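Local structure of enterocine A immunity protein (2BL8) at residues Q7-L12 with E29-V34; R85-G88 with L92-A95. The protein confers on its bacterial producer immunity to the pediocin-like bacteriocin enterocin A. All blocks are in the same frame, centred on the assembly; numbering follows the deposited sequence.

From the N terminus the chain runs through helix 5-17, turns, and comes back along helix 25-38. Contact 1 (7-12 with 29-34) closes this first hairpin and pairs the two N-terminal helices of an antiparallel four-helix bundle. Helices 48-64 and 71-84 complete the bundle before contact 2 (85-88 with 92-95) opens, so the two contacts follow one another in series, neither nesting nor crossing. Contact 2 closes a short loop in the C-terminal tail just after helix 71-84. Their centres lie 22 Å apart on opposite sides of the chain's centre, and the nearest atoms remain about 11 Å apart: one contact is buried, the other at the surface.

Contact 1: Q7-L12 with E29-V34; sequences QIVHEL and EVLQKV
Val9 and Leu31 are the residues whose CA atoms come nearest across the two segments, at 6.5 Å. The axes of the segments approach to 9.7 Å at 154°, nearly antiparallel, and no hydrogen bond passes between them.

The apolar contacts are made by methyl groups. Leu12 and Leu31 cross at about a right angle, and their CD2 atoms lie 4.1 Å apart. On the other branch, Leu31 CD1 comes to 4.2 Å from Leu12 CG, so both methyls of Leu31 bear on Leu12. Val9 divides its two branches: CG1 touches Leu31 CD2 at 4.2 Å, while CG2 reaches Val34 CG1, one helical turn further on, at 4.4 Å.

One contact is with the backbone. Val9 CG1 rests 3.5 Å from Leu31 O; with CG1 anti to the backbone N (chi1 170°), this methyl is carried towards the carbonyl of the facing helix.

All four residues are buried, in the manner of a helical-bundle core. Val9 extends the same helix pairing by also meeting Tyr35 and Leu38 further along helix 25-38. The other two helices complete the core around the pair: Leu31 packs also on Leu54 and Val34 on Leu50 of helix 48-64, and Leu12 touches Ile77 of helix 71-84.

Contact 2: R85-G88 with L92-A95; sequences RTAG and LYRA
Tyr93 and Arg85 bury most of the surface here, the aromatic ring lying face-on against the aliphatic part of the arginine. Arg85 CB sits over the centre of one ring face in a CH-pi contact, 3.6 Å from the centroid and only 9° off the ring normal. Next along the side chain, CG of Arg85 stays 3.7 Å from Tyr93 CG, and CD then passes over Tyr93 CB, so the methylenes move from the ring towards its root. Tyr93 CG stands between its own backbone N and carbonyl carbon (chi1 53°), a rotamer that turns the ring face to Arg85. The backbone shares in this contact, with Arg85 C 3.4 Å from Tyr93 CE2.

Arg85 is the first residue to leave helical geometry after helix 71-84, and the contact folds the C-terminal tail back on the residues that follow the helix, beyond the four-helix bundle. The hydroxyl of Thr86 is hydrogen-bonded to the carbonyls of Glu82 and Ile83 in the last turn of that helix.

Beyond the ring, the extended Arg85 chain delivers its guanidinium to Ala95. NH1 of Arg85 donates to Ala95 O at 2.9 Å. The N-H...O angle is 147°, and the donor stands above the carbonyl plane. NH2 is taken by Asn52 OD1 of helix 48-64, so one guanidinium joins the tail to the bundle. At the far end of the ring, the phenol oxygen enters the bend of 85-88. Ala87 N lies at the ring edge, in its plane, and is 3.0 Å from Tyr93 OH but too poorly angled for a hydrogen bond, while Ala87 CB is 3.9 Å from Tyr93 OH.

Contact 1: Q7-L12 with E29-V34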
loop_
_atom_site.group_PDB
_atom_site.type_symbol
_atom_site.label_atom_id
_atom_site.label_comp_id
_atom_site.label_asym_id
_atom_site.label_seq_id
_atom_site.Cartn_x
_atom_site.Cartn_y
_atom_site.Cartn_z
ATOM N N GLN A 7 -3.452 -8.741 6.544
ATOM C CA GLN A 7 -2.262 -9.565 6.413
ATOM C C GLN A 7 -1.179 -8.879 5.594
ATOM O O GLN A 7 -0.014 -8.857 5.988
ATOM C CB GLN A 7 -2.617 -10.909 5.773
ATOM C CG GLN A 7 -1.502 -11.939 5.836
ATOM C CD GLN A 7 -1.905 -13.266 5.222
ATOM O OE1 GLN A 7 -3.016 -13.750 5.442
ATOM N NE2 GLN A 7 -1.001 -13.867 4.456
ATOM N N ILE A 8 -1.567 -8.319 4.454
ATOM C CA ILE A 8 -0.598 -7.644 3.601
ATOM C C ILE A 8 -0.005 -6.415 4.285
ATOM O O ILE A 8 1.203 -6.197 4.234
ATOM C CB ILE A 8 -1.230 -7.231 2.263
ATOM C CG1 ILE A 8 -1.772 -8.468 1.536
ATOM C CG2 ILE A 8 -0.196 -6.517 1.407
ATOM C CD1 ILE A 8 -0.735 -9.517 1.230
ATOM N N VAL A 9 -0.848 -5.622 4.938
ATOM C CA VAL A 9 -0.376 -4.430 5.636
ATOM C C VAL A 9 0.577 -4.836 6.752
ATOM O O VAL A 9 1.636 -4.232 6.925
ATOM C CB VAL A 9 -1.549 -3.629 6.245
ATOM C CG1 VAL A 9 -1.022 -2.545 7.171
ATOM C CG2 VAL A 9 -2.375 -3.004 5.134
ATOM N N HIS A 10 0.189 -5.861 7.507
ATOM C CA HIS A 10 1.009 -6.358 8.607
ATOM C C HIS A 10 2.352 -6.838 8.065
ATOM O O HIS A 10 3.400 -6.531 8.629
ATOM C CB HIS A 10 0.283 -7.505 9.321
ATOM C CG HIS A 10 0.864 -7.855 10.656
ATOM N ND1 HIS A 10 0.203 -8.656 11.565
ATOM C CD2 HIS A 10 2.037 -7.515 11.240
ATOM C CE1 HIS A 10 0.943 -8.791 12.651
ATOM N NE2 HIS A 10 2.062 -8.108 12.480
ATOM N N GLU A 11 2.321 -7.577 6.961
ATOM C CA GLU A 11 3.552 -8.088 6.365
ATOM C C GLU A 11 4.447 -6.977 5.820
ATOM O O GLU A 11 5.668 -7.033 5.963
ATOM C CB GLU A 11 3.223 -9.092 5.257
ATOM C CG GLU A 11 2.500 -10.335 5.763
ATOM C CD GLU A 11 2.093 -11.285 4.652
ATOM O OE1 GLU A 11 1.815 -10.814 3.528
ATOM O OE2 GLU A 11 2.033 -12.505 4.906
ATOM N N LEU A 12 3.842 -5.969 5.204
ATOM C CA LEU A 12 4.613 -4.859 4.653
ATOM C C LEU A 12 5.246 -4.074 5.803
ATOM O O LEU A 12 6.414 -3.683 5.734
ATOM C CB LEU A 12 3.707 -3.950 3.812
ATOM C CG LEU A 12 4.355 -2.788 3.051
ATOM C CD1 LEU A 12 5.412 -3.320 2.089
ATOM C CD2 LEU A 12 3.281 -2.025 2.287
ATOM N N GLU A 29 4.262 4.580 10.380
ATOM C CA GLU A 29 3.201 5.191 11.169
ATOM C C GLU A 29 1.874 5.099 10.422
ATOM O O GLU A 29 0.837 4.787 11.008
ATOM C CB GLU A 29 3.539 6.656 11.458
ATOM C CG GLU A 29 2.514 7.380 12.315
ATOM C CD GLU A 29 2.966 8.774 12.698
ATOM O OE1 GLU A 29 4.076 8.900 13.257
ATOM O OE2 GLU A 29 2.214 9.742 12.443
ATOM N N VAL A 30 1.913 5.370 9.122
ATOM C CA VAL A 30 0.710 5.305 8.304
ATOM C C VAL A 30 0.211 3.867 8.201
ATOM O O VAL A 30 -0.986 3.609 8.321
ATOM C CB VAL A 30 0.966 5.866 6.889
ATOM C CG1 VAL A 30 -0.224 5.575 5.995
ATOM C CG2 VAL A 30 1.190 7.373 6.969
ATOM N N LEU A 31 1.124 2.929 7.976
ATOM C CA LEU A 31 0.735 1.528 7.884
ATOM C C LEU A 31 0.066 1.098 9.186
ATOM O O LEU A 31 -0.938 0.383 9.174
ATOM C CB LEU A 31 1.958 0.652 7.604
ATOM C CG LEU A 31 2.504 0.756 6.178
ATOM C CD1 LEU A 31 3.828 0.009 6.090
ATOM C CD2 LEU A 31 1.489 0.183 5.194
ATOM N N GLN A 32 0.626 1.545 10.306
ATOM C CA GLN A 32 0.081 1.212 11.613
ATOM C C GLN A 32 -1.359 1.696 11.714
ATOM O O GLN A 32 -2.251 0.940 12.093
ATOM C CB GLN A 32 0.911 1.869 12.717
ATOM C CG GLN A 32 0.305 1.705 14.105
ATOM C CD GLN A 32 0.380 0.281 14.608
ATOM O OE1 GLN A 32 1.452 -0.202 14.974
ATOM N NE2 GLN A 32 -0.759 -0.403 14.627
ATOM N N LYS A 33 -1.567 2.964 11.369
ATOM C CA LYS A 33 -2.882 3.593 11.411
ATOM C C LYS A 33 -3.892 2.851 10.544
ATOM O O LYS A 33 -5.034 2.636 10.951
ATOM C CB LYS A 33 -2.766 5.048 10.948
ATOM C CG LYS A 33 -4.053 5.855 11.045
ATOM C CD LYS A 33 -3.809 7.310 10.661
ATOM C CE LYS A 33 -5.077 8.144 10.788
ATOM N NZ LYS A 33 -4.835 9.578 10.454
ATOM N N VAL A 34 -3.470 2.467 9.344
ATOM C CA VAL A 34 -4.347 1.750 8.424
ATOM C C VAL A 34 -4.731 0.378 8.980
ATOM O O VAL A 34 -5.892 -0.030 8.898
ATOM C CB VAL A 34 -3.663 1.581 7.045
ATOM C CG1 VAL A 34 -4.515 0.718 6.127
ATOM C CG2 VAL A 34 -3.447 2.940 6.421
#

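Contact 2: R85-G88 with L92-A95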
loop_
_atom_site.group_PDB
_atom_site.type_symbol
_atom_site.label_atom_id
_atom_site.label_comp_id
_atom_site.label_asym_id
_atom_site.label_seq_id
_atom_site.Cartn_x
_atom_site.Cartn_y
_atom_site.Cartn_z
ATOM N N ARG A 85 -9.125 -3.568 -5.306
ATOM C CA ARG A 85 -9.778 -3.534 -6.606
ATOM C C ARG A 85 -10.150 -4.918 -7.096
ATOM O O ARG A 85 -9.545 -5.446 -8.035
ATOM C CB ARG A 85 -8.872 -2.837 -7.622
ATOM C CG ARG A 85 -8.680 -1.363 -7.311
ATOM C CD ARG A 85 -7.831 -0.641 -8.351
ATOM N NE ARG A 85 -7.553 0.726 -7.916
ATOM C CZ ARG A 85 -6.938 1.646 -8.649
ATOM N NH1 ARG A 85 -6.526 1.358 -9.877
ATOM N NH2 ARG A 85 -6.735 2.860 -8.145
ATOM N N THR A 86 -11.139 -5.503 -6.426
ATOM C CA THR A 86 -11.651 -6.821 -6.773
ATOM C C THR A 86 -13.055 -6.584 -7.315
ATOM O O THR A 86 -13.849 -5.861 -6.712
ATOM C CB THR A 86 -11.725 -7.744 -5.544
ATOM O OG1 THR A 86 -10.418 -7.873 -4.962
ATOM C CG2 THR A 86 -12.215 -9.127 -5.950
ATOM N N ALA A 87 -13.352 -7.203 -8.449
ATOM C CA ALA A 87 -14.636 -7.029 -9.122
ATOM C C ALA A 87 -15.906 -7.073 -8.271
ATOM O O ALA A 87 -16.191 -8.066 -7.595
ATOM C CB ALA A 87 -14.753 -8.029 -10.263
ATOM N N GLY A 88 -16.656 -5.976 -8.322
ATOM C CA GLY A 88 -17.927 -5.868 -7.621
ATOM C C GLY A 88 -17.980 -5.741 -6.112
ATOM O O GLY A 88 -19.074 -5.743 -5.547
ATOM N N LEU A 92 -16.495 1.234 -8.336
ATOM C CA LEU A 92 -15.933 0.806 -9.603
ATOM C C LEU A 92 -14.541 1.390 -9.807
ATOM O O LEU A 92 -14.304 2.566 -9.514
ATOM C CB LEU A 92 -16.863 1.235 -10.743
ATOM C CG LEU A 92 -16.447 0.895 -12.178
ATOM C CD1 LEU A 92 -17.681 0.644 -13.025
ATOM C CD2 LEU A 92 -15.620 2.042 -12.757
ATOM N N TYR A 93 -13.617 0.555 -10.281
ATOM C CA TYR A 93 -12.251 0.994 -10.561
ATOM C C TYR A 93 -12.046 0.871 -12.069
ATOM O O TYR A 93 -12.715 0.069 -12.737
ATOM C CB TYR A 93 -11.218 0.165 -9.777
ATOM C CG TYR A 93 -11.343 -1.334 -9.933
ATOM C CD1 TYR A 93 -10.655 -2.018 -10.936
ATOM C CD2 TYR A 93 -12.196 -2.062 -9.104
ATOM C CE1 TYR A 93 -10.816 -3.397 -11.107
ATOM C CE2 TYR A 93 -12.366 -3.426 -9.267
ATOM C CZ TYR A 93 -11.682 -4.089 -10.264
ATOM O OH TYR A 93 -11.895 -5.438 -10.425
ATOM N N ARG A 94 -11.124 1.661 -12.606
ATOM C CA ARG A 94 -10.902 1.674 -14.048
ATOM C C ARG A 94 -9.792 0.787 -14.589
ATOM O O ARG A 94 -9.724 0.556 -15.794
ATOM C CB ARG A 94 -10.673 3.112 -14.510
ATOM C CG ARG A 94 -11.800 4.049 -14.111
ATOM C CD ARG A 94 -11.688 5.400 -14.787
ATOM N NE ARG A 94 -12.721 6.301 -14.283
ATOM C CZ ARG A 94 -13.353 7.209 -15.019
ATOM N NH1 ARG A 94 -13.063 7.355 -16.308
ATOM N NH2 ARG A 94 -14.293 7.960 -14.462
ATOM N N ALA A 95 -8.934 0.286 -13.709
ATOM C CA ALA A 95 -7.840 -0.580 -14.136
ATOM C C ALA A 95 -7.076 -1.050 -12.917
ATOM O O ALA A 95 -7.388 -0.653 -11.793
ATOM C CB ALA A 95 -6.898 0.192 -15.066
#